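Local structure of AlkD2 (Streptococcus mutans, 6M9M) at residues R86-E89 against V90-K93; L115-N119 against L120-R124; V157-Y160 against V161-V165. The protein is of unknown function but binds inosine-5'-monophosphate and belongs to the HEAT-like repeat family of DNA glycosylases. All blocks are in the same frame, centred on the assembly; numbering follows the deposited sequence.

Contact 1: R86-E89 against V90-K93. With IMP (inosinic acid), chain B.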
ATOM      1  N   ARG A  86      -3.001  -2.001  11.597  0.92  9.86           N
ATOM      2  CA  ARG A  86      -1.624  -2.449  11.366  0.92  9.89           C
ATOM      3  C   ARG A  86      -1.560  -3.421  10.196  0.92  9.82           C
ATOM      4  O   ARG A  86      -0.605  -3.399   9.417  0.92 10.16           O
ATOM      5  CB  ARG A  86      -1.038  -3.044  12.641  0.92 11.63           C
ATOM      6  CG  ARG A  86      -0.826  -1.981  13.707  0.92 12.78           C
ATOM      7  CD  ARG A  86      -0.346  -2.577  15.032  0.92 14.29           C
ATOM      8  NE  ARG A  86      -0.124  -1.544  16.052  0.92 16.49           N
ATOM      9  CZ  ARG A  86       0.952  -0.772  16.123  0.92 18.54           C
ATOM     10  NH1 ARG A  86       1.949  -0.921  15.267  0.92 19.08           N
ATOM     11  NH2 ARG A  86       1.037   0.152  17.063  0.92 21.02           N
ATOM     12  N   VAL A  87      -2.571  -4.281  10.050  1.00  9.78           N
ATOM     13  CA  VAL A  87      -2.655  -5.132   8.863  1.00  9.52           C
ATOM     14  C   VAL A  87      -2.816  -4.275   7.613  1.00  8.43           C
ATOM     15  O   VAL A  87      -2.206  -4.552   6.574  1.00  9.31           O
ATOM     16  CB  VAL A  87      -3.782  -6.174   8.996  1.00  9.78           C
ATOM     17  CG1 VAL A  87      -3.889  -6.997   7.721  1.00 10.25           C
ATOM     18  CG2 VAL A  87      -3.560  -7.086  10.206  1.00  9.95           C
ATOM     19  N   GLN A  88      -3.630  -3.214   7.694  1.00  8.88           N
ATOM     20  CA  GLN A  88      -3.768  -2.308   6.549  1.00  8.84           C
ATOM     21  C   GLN A  88      -2.430  -1.681   6.154  1.00  8.60           C
ATOM     22  O   GLN A  88      -2.142  -1.525   4.965  1.00  9.11           O
ATOM     23  CB  GLN A  88      -4.806  -1.227   6.819  1.00  9.14           C
ATOM     24  CG  GLN A  88      -6.213  -1.745   6.948  1.00  9.58           C
ATOM     25  CD  GLN A  88      -6.824  -2.201   5.638  1.00  9.77           C
ATOM     26  OE1 GLN A  88      -6.345  -1.861   4.555  1.00 10.64           O
ATOM     27  NE2 GLN A  88      -7.915  -2.947   5.729  1.00 10.34           N
ATOM     28  N   GLU A  89      -1.593  -1.324   7.132  1.00  9.31           N
ATOM     29  CA  GLU A  89      -0.281  -0.799   6.778  1.00  8.91           C
ATOM     30  C   GLU A  89       0.553  -1.843   6.047  1.00 10.07           C
ATOM     31  O   GLU A  89       1.264  -1.518   5.097  1.00 10.33           O
ATOM     32  CB  GLU A  89       0.468  -0.316   8.015  1.00 10.61           C
ATOM     33  CG  GLU A  89      -0.158   0.892   8.700  1.00 12.80           C
ATOM     34  CD  GLU A  89      -0.195   2.162   7.832  1.00 14.39           C
ATOM     35  OE1 GLU A  89       0.522   2.263   6.806  1.00 17.83           O
ATOM     36  OE2 GLU A  89      -0.972   3.072   8.165  1.00 16.23           O
ATOM     37  N   VAL A  90       0.459  -3.110   6.451  1.00  9.59           N
ATOM     38  CA  VAL A  90       1.192  -4.158   5.744  1.00  9.07           C
ATOM     39  C   VAL A  90       0.638  -4.350   4.338  1.00  8.61           C
ATOM     40  O   VAL A  90       1.397  -4.608   3.405  1.00  9.02           O
ATOM     41  CB  VAL A  90       1.232  -5.463   6.555  1.00  9.83           C
ATOM     42  CG1 VAL A  90       1.974  -6.544   5.781  1.00 10.93           C
ATOM     43  CG2 VAL A  90       1.947  -5.208   7.873  1.00 11.06           C
ATOM     44  N   LEU A  91      -0.692  -4.221   4.154  1.00  8.58           N
ATOM     45  CA  LEU A  91      -1.256  -4.311   2.799  1.00  8.98           C
ATOM     46  C   LEU A  91      -0.610  -3.297   1.856  1.00  8.68           C
ATOM     47  O   LEU A  91      -0.311  -3.622   0.702  1.00  8.76           O
ATOM     48  CB  LEU A  91      -2.780  -4.142   2.827  1.00  8.74           C
ATOM     49  CG  LEU A  91      -3.483  -4.155   1.471  1.00  8.96           C
ATOM     50  CD1 LEU A  91      -3.263  -5.462   0.722  1.00  9.52           C
ATOM     51  CD2 LEU A  91      -4.971  -3.870   1.640  1.00 10.17           C
ATOM     52  N   ALA A  92      -0.410  -2.058   2.318  1.00  8.21           N
ATOM     53  CA  ALA A  92       0.252  -1.054   1.493  1.00  8.29           C
ATOM     54  C   ALA A  92       1.657  -1.507   1.107  1.00  8.48           C
ATOM     55  O   ALA A  92       2.083  -1.324  -0.042  1.00  8.94           O
ATOM     56  CB  ALA A  92       0.282   0.279   2.245  1.00  8.96           C
ATOM     57  N   LYS A  93       2.400  -2.074   2.063  1.00  8.68           N
ATOM     58  CA  LYS A  93       3.749  -2.562   1.784  1.00  8.71           C
ATOM     59  C   LYS A  93       3.725  -3.731   0.814  1.00  9.11           C
ATOM     60  O   LYS A  93       4.596  -3.842  -0.062  1.00 10.02           O
ATOM     61  CB  LYS A  93       4.426  -2.988   3.085  1.00  9.75           C
ATOM     62  CG  LYS A  93       4.661  -1.836   4.040  1.00 11.18           C
ATOM     63  CD  LYS A  93       5.213  -2.254   5.385  1.00 13.90           C
ATOM     64  CE  LYS A  93       5.142  -1.112   6.389  1.00 18.43           C
ATOM     65  NZ  LYS A  93       6.025   0.015   5.993  1.00 21.59           N
TER
HETATM   66  P   IMP B 301       4.336   1.954  15.883  1.00 26.52           P
HETATM   67  O1P IMP B 301       5.738   2.189  16.405  1.00 27.38           O
HETATM   68  O2P IMP B 301       3.344   1.991  17.018  1.00 25.25           O
HETATM   69  O3P IMP B 301       4.280   0.521  15.182  1.00 23.86           O
HETATM   70  O5' IMP B 301       4.021   3.117  14.856  1.00 35.35           O
HETATM   71  C5' IMP B 301       2.797   3.156  14.136  1.00 42.42           C
HETATM   72  C4' IMP B 301       2.274   4.565  14.102  1.00 48.85           C
HETATM   73  O4' IMP B 301       1.271   4.687  13.273  1.00 51.68           O
HETATM   74  C3' IMP B 301       1.699   4.983  15.589  1.00 51.85           C
HETATM   75  O3' IMP B 301       2.067   6.395  15.897  1.00 52.34           O
HETATM   76  C2' IMP B 301       0.453   4.877  15.514  1.00 53.83           C
HETATM   77  O2' IMP B 301      -0.187   5.774  16.538  1.00 55.01           O
HETATM   78  C1' IMP B 301       0.141   5.378  14.046  1.00 53.91           C
HETATM   79  N9  IMP B 301      -1.010   5.085  13.481  1.00 56.07           N
HETATM   80  C8  IMP B 301      -1.414   5.075  12.186  1.00 56.89           C
HETATM   81  N7  IMP B 301      -2.724   4.740  12.159  1.00 57.40           N
HETATM   82  C5  IMP B 301      -3.145   4.555  13.437  1.00 57.70           C
HETATM   83  C6  IMP B 301      -4.405   4.199  13.939  1.00 58.55           C
HETATM   84  O6  IMP B 301      -5.482   3.977  12.988  1.00 58.83           O
HETATM   85  N1  IMP B 301      -4.588   4.071  15.247  1.00 58.82           N
HETATM   86  C2  IMP B 301      -3.537   4.290  16.101  1.00 58.54           C
HETATM   87  N3  IMP B 301      -2.301   4.640  15.604  1.00 57.71           N
HETATM   88  C4  IMP B 301      -2.092   4.776  14.272  1.00 57.12           C

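Contact 2: L115-N119 against L120-R124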
ATOM      1  N   LEU A 115      -6.346   2.240  -7.513  1.00  8.82           N
ATOM      2  CA  LEU A 115      -6.740   3.611  -7.215  1.00  9.22           C
ATOM      3  C   LEU A 115      -8.212   3.879  -7.524  1.00 10.17           C
ATOM      4  O   LEU A 115      -8.790   4.809  -6.947  1.00 11.03           O
ATOM      5  CB  LEU A 115      -5.876   4.597  -8.010  1.00  9.49           C
ATOM      6  CG  LEU A 115      -4.401   4.685  -7.661  1.00  9.72           C
ATOM      7  CD1 LEU A 115      -3.668   5.502  -8.719  1.00 10.73           C
ATOM      8  CD2 LEU A 115      -4.210   5.293  -6.288  1.00 11.09           C
ATOM      9  N   LYS A 116      -8.827   3.082  -8.399  1.00 11.04           N
ATOM     10  CA  LYS A 116     -10.227   3.240  -8.779  0.68 12.65           C
ATOM     11  C   LYS A 116     -11.142   2.225  -8.103  1.00 12.46           C
ATOM     12  O   LYS A 116     -12.341   2.198  -8.386  1.00 14.76           O
ATOM     13  CB  LYS A 116     -10.364   3.166 -10.303  1.00 15.59           C
ATOM     14  CG  LYS A 116      -9.709   4.344 -11.015  1.00 20.52           C
ATOM     15  CD  LYS A 116      -9.780   4.233 -12.524  0.68 24.52           C
ATOM     16  CE  LYS A 116      -8.920   5.306 -13.182  0.68 27.07           C
ATOM     17  NZ  LYS A 116      -9.248   6.671 -12.684  0.68 28.76           N
ATOM     18  N   SER A 117     -10.618   1.429  -7.179  1.00 11.63           N
ATOM     19  CA  SER A 117     -11.392   0.382  -6.537  1.00 12.89           C
ATOM     20  C   SER A 117     -12.479   0.940  -5.625  1.00 12.67           C
ATOM     21  O   SER A 117     -12.389   2.050  -5.109  1.00 13.17           O
ATOM     22  CB  SER A 117     -10.486  -0.481  -5.661  0.80 15.29           C
ATOM     23  OG  SER A 117     -11.265  -1.217  -4.732  0.80 16.38           O
ATOM     24  N   SER A 118     -13.498   0.112  -5.389  1.00 12.84           N
ATOM     25  CA  SER A 118     -14.627   0.500  -4.556  1.00 13.74           C
ATOM     26  C   SER A 118     -14.260   0.592  -3.077  1.00 12.66           C
ATOM     27  O   SER A 118     -14.877   1.362  -2.347  1.00 13.55           O
ATOM     28  CB  SER A 118     -15.787  -0.498  -4.748  1.00 16.18           C
ATOM     29  OG  SER A 118     -15.390  -1.834  -4.405  1.00 18.75           O
ATOM     30  N   ASN A 119     -13.295  -0.193  -2.606  1.00 12.02           N
ATOM     31  CA  ASN A 119     -12.950  -0.236  -1.191  1.00 10.76           C
ATOM     32  C   ASN A 119     -11.918   0.850  -0.918  1.00  9.90           C
ATOM     33  O   ASN A 119     -10.845   0.862  -1.524  1.00  9.91           O
ATOM     34  CB  ASN A 119     -12.433  -1.625  -0.806  1.00 11.95           C
ATOM     35  CG  ASN A 119     -12.247  -1.808   0.698  1.00 14.14           C
ATOM     36  OD1 ASN A 119     -11.949  -0.878   1.449  1.00 13.59           O
ATOM     37  ND2 ASN A 119     -12.404  -3.039   1.137  1.00 17.77           N
ATOM     38  N   LEU A 120     -12.256   1.769  -0.020  1.00  9.86           N
ATOM     39  CA  LEU A 120     -11.341   2.837   0.332  1.00  9.83           C
ATOM     40  C   LEU A 120      -9.992   2.304   0.805  1.00  9.62           C
ATOM     41  O   LEU A 120      -8.972   2.970   0.621  1.00  9.22           O
ATOM     42  CB  LEU A 120     -11.987   3.743   1.383  1.00  9.79           C
ATOM     43  CG  LEU A 120     -12.204   3.155   2.792  1.00 10.58           C
ATOM     44  CD1 LEU A 120     -10.982   3.351   3.690  1.00 11.36           C
ATOM     45  CD2 LEU A 120     -13.430   3.742   3.446  1.00 11.67           C
ATOM     46  N   HIS A 121      -9.960   1.108   1.404  1.00  9.01           N
ATOM     47  CA  HIS A 121      -8.688   0.558   1.856  1.00  8.88           C
ATOM     48  C   HIS A 121      -7.818   0.115   0.689  1.00  9.01           C
ATOM     49  O   HIS A 121      -6.589   0.167   0.784  1.00  9.58           O
ATOM     50  CB  HIS A 121      -8.920  -0.605   2.813  1.00  9.98           C
ATOM     51  CG  HIS A 121      -9.595  -0.207   4.086  1.00 11.74           C
ATOM     52  ND1 HIS A 121     -10.950  -0.343   4.275  1.00 14.55           N
ATOM     53  CD2 HIS A 121      -9.110   0.364   5.216  1.00 12.70           C
ATOM     54  CE1 HIS A 121     -11.270   0.109   5.474  1.00 15.00           C
ATOM     55  NE2 HIS A 121     -10.173   0.546   6.064  1.00 14.00           N
ATOM     56  N   THR A 122      -8.434  -0.327  -0.404  1.00  8.61           N
ATOM     57  CA  THR A 122      -7.668  -0.651  -1.605  1.00  9.18           C
ATOM     58  C   THR A 122      -7.044   0.610  -2.188  1.00  8.30           C
ATOM     59  O   THR A 122      -5.860   0.626  -2.538  1.00  8.90           O
ATOM     60  CB  THR A 122      -8.594  -1.310  -2.632  1.00  9.19           C
ATOM     61  OG1 THR A 122      -9.251  -2.448  -2.044  1.00  9.62           O
ATOM     62  CG2 THR A 122      -7.829  -1.743  -3.882  1.00  9.38           C
ATOM     63  N   ARG A 123      -7.827   1.686  -2.280  1.00  8.40           N
ATOM     64  CA  ARG A 123      -7.311   2.937  -2.824  1.00  8.63           C
ATOM     65  C   ARG A 123      -6.185   3.481  -1.956  1.00  9.15           C
ATOM     66  O   ARG A 123      -5.146   3.910  -2.474  1.00  9.50           O
ATOM     67  CB  ARG A 123      -8.447   3.961  -2.922  1.00  8.58           C
ATOM     68  CG  ARG A 123      -9.607   3.510  -3.802  1.00  9.21           C
ATOM     69  CD  ARG A 123     -10.536   4.630  -4.212  1.00 10.05           C
ATOM     70  NE  ARG A 123     -11.200   5.329  -3.120  1.00 10.30           N
ATOM     71  CZ  ARG A 123     -12.286   4.899  -2.492  1.00 10.65           C
ATOM     72  NH1 ARG A 123     -12.816   3.714  -2.793  1.00 10.76           N
ATOM     73  NH2 ARG A 123     -12.824   5.645  -1.551  1.00 11.28           N
ATOM     74  N   ARG A 124      -6.360   3.437  -0.628  1.00  8.47           N
ATOM     75  CA  ARG A 124      -5.336   3.957   0.273  1.00  8.58           C
ATOM     76  C   ARG A 124      -4.084   3.092   0.241  1.00  8.62           C
ATOM     77  O   ARG A 124      -2.973   3.611   0.348  1.00  9.39           O
ATOM     78  CB  ARG A 124      -5.892   4.067   1.699  1.00  9.01           C
ATOM     79  CG  ARG A 124      -5.028   4.868   2.679  1.00  9.66           C
ATOM     80  CD  ARG A 124      -4.030   3.989   3.421  1.00 10.28           C
ATOM     81  NE  ARG A 124      -3.385   4.739   4.493  1.00 11.48           N
ATOM     82  CZ  ARG A 124      -2.441   4.254   5.294  1.00 11.88           C
ATOM     83  NH1 ARG A 124      -2.017   3.013   5.130  1.00 11.55           N
ATOM     84  NH2 ARG A 124      -1.914   5.014   6.242  1.00 12.75           N
TER
HETATM   85  O   HOH W   1     -14.988   1.612   1.079  1.00 16.99           O

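Contact 3: V157-Y160 against V161-V165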
ATOM      1  N   VAL A 157     -14.040  10.271  -1.290  1.00 12.05           N
ATOM      2  CA  VAL A 157     -15.022  10.325  -0.214  1.00 12.39           C
ATOM      3  C   VAL A 157     -14.427   9.992   1.152  1.00 11.68           C
ATOM      4  O   VAL A 157     -14.995  10.371   2.174  1.00 14.20           O
ATOM      5  CB  VAL A 157     -16.227   9.403  -0.513  1.00 14.36           C
ATOM      6  CG1 VAL A 157     -16.911   9.793  -1.823  1.00 17.20           C
ATOM      7  CG2 VAL A 157     -15.816   7.942  -0.526  1.00 15.29           C
ATOM      8  N   SER A 158     -13.296   9.299   1.206  1.00 10.52           N
ATOM      9  CA  SER A 158     -12.735   8.788   2.450  1.00 10.70           C
ATOM     10  C   SER A 158     -11.648   9.711   2.985  1.00  9.94           C
ATOM     11  O   SER A 158     -10.682  10.009   2.286  1.00  9.78           O
ATOM     12  CB  SER A 158     -12.126   7.407   2.194  1.00 10.97           C
ATOM     13  OG  SER A 158     -11.229   7.038   3.219  1.00 11.94           O
ATOM     14  N   GLU A 159     -11.782  10.124   4.247  1.00 11.59           N
ATOM     15  CA  GLU A 159     -10.745  10.948   4.866  1.00 12.02           C
ATOM     16  C   GLU A 159      -9.417  10.203   4.963  1.00 11.81           C
ATOM     17  O   GLU A 159      -8.343  10.794   4.803  1.00 12.05           O
ATOM     18  CB  GLU A 159     -11.179  11.449   6.244  1.00 14.91           C
ATOM     19  CG  GLU A 159     -10.174  12.435   6.827  1.00 20.07           C
ATOM     20  CD  GLU A 159     -10.672  13.110   8.080  1.00 24.38           C
ATOM     21  OE1 GLU A 159     -11.458  12.490   8.823  1.00 26.88           O
ATOM     22  OE2 GLU A 159     -10.282  14.272   8.315  1.00 26.42           O
ATOM     23  N   TYR A 160      -9.473   8.902   5.240  1.00 11.89           N
ATOM     24  CA  TYR A 160      -8.279   8.068   5.299  1.00 11.26           C
ATOM     25  C   TYR A 160      -7.527   8.124   3.983  1.00 10.97           C
ATOM     26  O   TYR A 160      -6.306   8.292   3.957  1.00 11.36           O
ATOM     27  CB  TYR A 160      -8.749   6.647   5.625  1.00 12.35           C
ATOM     28  CG  TYR A 160      -7.707   5.550   5.820  1.00 12.31           C
ATOM     29  CD1 TYR A 160      -6.796   5.602   6.864  1.00 12.92           C
ATOM     30  CD2 TYR A 160      -7.733   4.401   5.038  1.00 12.92           C
ATOM     31  CE1 TYR A 160      -5.890   4.557   7.085  1.00 13.44           C
ATOM     32  CE2 TYR A 160      -6.854   3.366   5.252  1.00 13.03           C
ATOM     33  CZ  TYR A 160      -5.932   3.443   6.272  1.00 13.93           C
ATOM     34  OH  TYR A 160      -5.076   2.366   6.469  1.00 15.65           O
ATOM     35  N   VAL A 161      -8.246   7.983   2.874  1.00 10.07           N
ATOM     36  CA  VAL A 161      -7.631   8.126   1.561  1.00  9.83           C
ATOM     37  C   VAL A 161      -7.068   9.533   1.385  1.00  9.13           C
ATOM     38  O   VAL A 161      -5.929   9.712   0.942  1.00  9.61           O
ATOM     39  CB  VAL A 161      -8.628   7.766   0.447  1.00  9.71           C
ATOM     40  CG1 VAL A 161      -8.003   8.040  -0.924  1.00 10.95           C
ATOM     41  CG2 VAL A 161      -9.038   6.293   0.536  1.00 10.28           C
ATOM     42  N   ARG A 162      -7.873  10.558   1.693  1.00  8.82           N
ATOM     43  CA  ARG A 162      -7.455  11.931   1.414  1.00  9.40           C
ATOM     44  C   ARG A 162      -6.180  12.314   2.155  1.00  9.85           C
ATOM     45  O   ARG A 162      -5.360  13.068   1.629  1.00 10.28           O
ATOM     46  CB  ARG A 162      -8.564  12.929   1.734  1.00 10.13           C
ATOM     47  CG  ARG A 162      -9.780  12.827   0.841  1.00 10.54           C
ATOM     48  CD  ARG A 162     -10.702  14.023   0.980  1.00 11.92           C
ATOM     49  NE  ARG A 162     -11.181  14.251   2.341  1.00 12.81           N
ATOM     50  CZ  ARG A 162     -12.247  13.677   2.894  1.00 13.01           C
ATOM     51  NH1 ARG A 162     -12.971  12.798   2.222  1.00 11.75           N
ATOM     52  NH2 ARG A 162     -12.602  13.992   4.137  1.00 15.03           N
ATOM     53  N   LYS A 163      -5.998  11.822   3.387  1.00  9.78           N
ATOM     54  CA  LYS A 163      -4.766  12.129   4.106  1.00 11.05           C
ATOM     55  C   LYS A 163      -3.562  11.542   3.387  1.00 10.18           C
ATOM     56  O   LYS A 163      -2.520  12.192   3.271  1.00 11.13           O
ATOM     57  CB  LYS A 163      -4.856  11.615   5.537  1.00 14.14           C
ATOM     58  CG  LYS A 163      -5.827  12.428   6.383  1.00 19.51           C
ATOM     59  CD  LYS A 163      -5.899  11.931   7.808  1.00 24.76           C
ATOM     60  CE  LYS A 163      -6.690  12.893   8.677  1.00 29.16           C
ATOM     61  NZ  LYS A 163      -6.799  12.415  10.079  1.00 33.96           N
ATOM     62  N   SER A 164      -3.694  10.324   2.866  1.00  9.70           N
ATOM     63  CA  SER A 164      -2.608   9.717   2.096  1.00  9.94           C
ATOM     64  C   SER A 164      -2.359  10.469   0.790  1.00  9.61           C
ATOM     65  O   SER A 164      -1.208  10.693   0.407  1.00 10.80           O
ATOM     66  CB  SER A 164      -2.957   8.254   1.868  0.56 10.00           C
ATOM     67  OG  SER A 164      -1.949   7.572   1.187  0.56  8.90           O
ATOM     68  N   VAL A 165      -3.422  10.894   0.119  1.00  8.92           N
ATOM     69  CA  VAL A 165      -3.304  11.660  -1.121  1.00  8.74           C
ATOM     70  C   VAL A 165      -2.564  12.965  -0.873  1.00  8.89           C
ATOM     71  O   VAL A 165      -1.607  13.299  -1.574  1.00  9.69           O
ATOM     72  CB  VAL A 165      -4.709  11.919  -1.698  1.00  9.01           C
ATOM     73  CG1 VAL A 165      -4.674  12.917  -2.846  1.00 10.23           C
ATOM     74  CG2 VAL A 165      -5.347  10.625  -2.155  1.00 10.41           C
TER
HETATM   75  O   HOH W   2     -14.943  12.494   4.818  1.00 25.25           O
HETATM   76  O   HOH W   3     -12.323  16.287   6.314  1.00 34.60           O

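Contact 1: R86-E89 against V90-K93
V90 N donates to R86 O at 3.2 Å near the start of helix 85-102, one of the helices of this HEAT-like repeat protein. R86 itself directs its CB away from V90-K93 and serves the ligand: with CD anti to CA (chi2 175°), its chain runs straight from CG to NE and carries the guanidinium out to inosinic acid. Two N-H groups then meet two phosphate oxygens edge-on, the phosphorus lying in the guanidinium plane. R86 NH1 holds O3P of the ligand at 2.7 Å (169°), and R86 NH2 holds O2P at 3.0 Å (173°). Arginine suits the place because it combines long reach with a forked, charged end; H18 and G19 bind the same ligand. The compact branches of V90 pack on M56, V59 and F60 of helix 52-65.

L91 N bonds to V87 O at 2.9 Å, while its CB passes 3.4 Å from Q88 O. The L91 and Q88 side chains run alongside each other in the same direction, with L91 CD2 3.8 Å from Q88 OE1. Glutamine fits here because NE2 can donate to two backbone oxygens, those of S80 and D82, which should restrain rotation of the buried amide. Leucine packs its branched end against M75, V79 and A125.

A92 continues the helical bonding by donating to Q88 O. Its lone methyl, buried, comes 3.5 Å from E89 O and needs little room. E89 turns its carboxylate to R124 of helix 120-129 in a salt bridge; the K93 ammonium lies well away from it and makes a cation-pi contact with F20. K93 N donates in the same way to E89 O, and K93 CG lies 3.6 Å from that same oxygen.

Contact 2: L115-N119 against L120-R124
Between L115, at the end of helix 108-115, and R123, in the first turn of helix 120-129, the backbone doubles back through a short turn that brings the two CA atoms to 4.5 Å. N119 is the N-cap of the second helix. Its CG is anti to its own backbone N (chi1 -171°), which swings OD1 over the first turn. OD1 is gripped twice by one residue: H121 N donates at 2.8 Å from a position tilted out of the carbonyl plane, and H121 ND1 donates at 3.0 Å in that plane, on a lone pair. The imidazole is thus held near its edge by the amide, while L120 CD1 sits 3.6 Å above the centre of one H121 ring face. Asparagine suits the cap because its short amide oxygen replaces a missing helical acceptor. A water accepts from L120 N at the start of the helix and gives a weak bond to S118 O.

R123 folds back over the turn, bent at chi3 (-61°), with L120 CA over one guanidinium face. Its NH1 donates to S117 O at 2.9 Å and more weakly to S118 O at 3.2 Å, both near the guanidinium plane, while NE forms a salt bridge with D156. A long, many-donor side chain can gather these acceptors at once. In the conformer described, S117 OG accepts from N119 N at 3.1 Å, an ST turn.

T122 OG1 is bonded to R76 O. L120 packs against V161 of helix 159-175, while L115, ending helix 108-115, rests on A126 and T127 of helix 120-129, so the turn joins these two adjoining helices of the repeat stack.

Contact 3: V157-Y160 against V161-V165
S158 is the N-cap of helix 159-175, part of the HEAT-like repeat array, and its hydroxyl accepts from V161 N. It lies anti to its backbone N (chi1 162°), with S158 OG 3.1 Å from V161 N in a nearly straight bond (171°). A serine is apt here, since its short side chain can bend onto an amide that lacks a helical acceptor.

The backbone bonds of the first turns follow. R162 N lies 2.9 Å from S158 O, and K163 N is equally close to E159 O. The next, from S164 N to Y160 O, is weak at 3.5 Å. In the conformer described, the S164 hydroxyl is bonded to T127 and E128 of helix 120-129, where a small polar group fits between helices.

The charged groups make a looser set. The R162 chain, bent at chi3, brings its guanidinium back over the start of the helix, with E159 CA 3.6 Å above one face, toward its rim. The E159 and R162 side chains cross at about a right angle, yet their flat ends are 26° apart in plane. They do not pair directly. Q196 takes both, accepting from R162 NE and donating to E159 OE2, while R162 NH1 bonds to D156 O. A water accepts from R162 NH2 at 2.9 Å and weakly reaches V157 O. A second water bridges R162 NH2 and E159 OE2, weakly at the E159 end. K163 is near E159, but NZ is 4.3 Å from OE2, beyond a salt bridge; both are exposed, where long charged chains are at home.

Nonpolar packing lies inside. V165 and V161 reach L153, a buried site suited to branched aliphatic residues, and V161 CG2, anti to its own carbonyl carbon, lies 3.7 Å from S158 CB.

The three contacts come in order along the chain, each at or near the start of a helix, and their helices touch. Contacts 1 and 2, with centres about 13 Å apart, are joined by the salt bridge of E89 OE2 with R124 NH2 (2.9 Å). Contacts 2 and 3, centres about 10 Å apart, meet by packing, with L120 CD1 3.7 Å from Y160 CD2. Y160 OH also lies 3.6 Å from Q88 CB, linking contact 3 to contact 1. The ligand bonds directly to contact 1 alone: the side chains of Y160 and H121 are about 6 Å and 9 Å from it at the nearest atoms, so contacts 2 and 3 lie near the pocket without hydrogen-bonding the ligand.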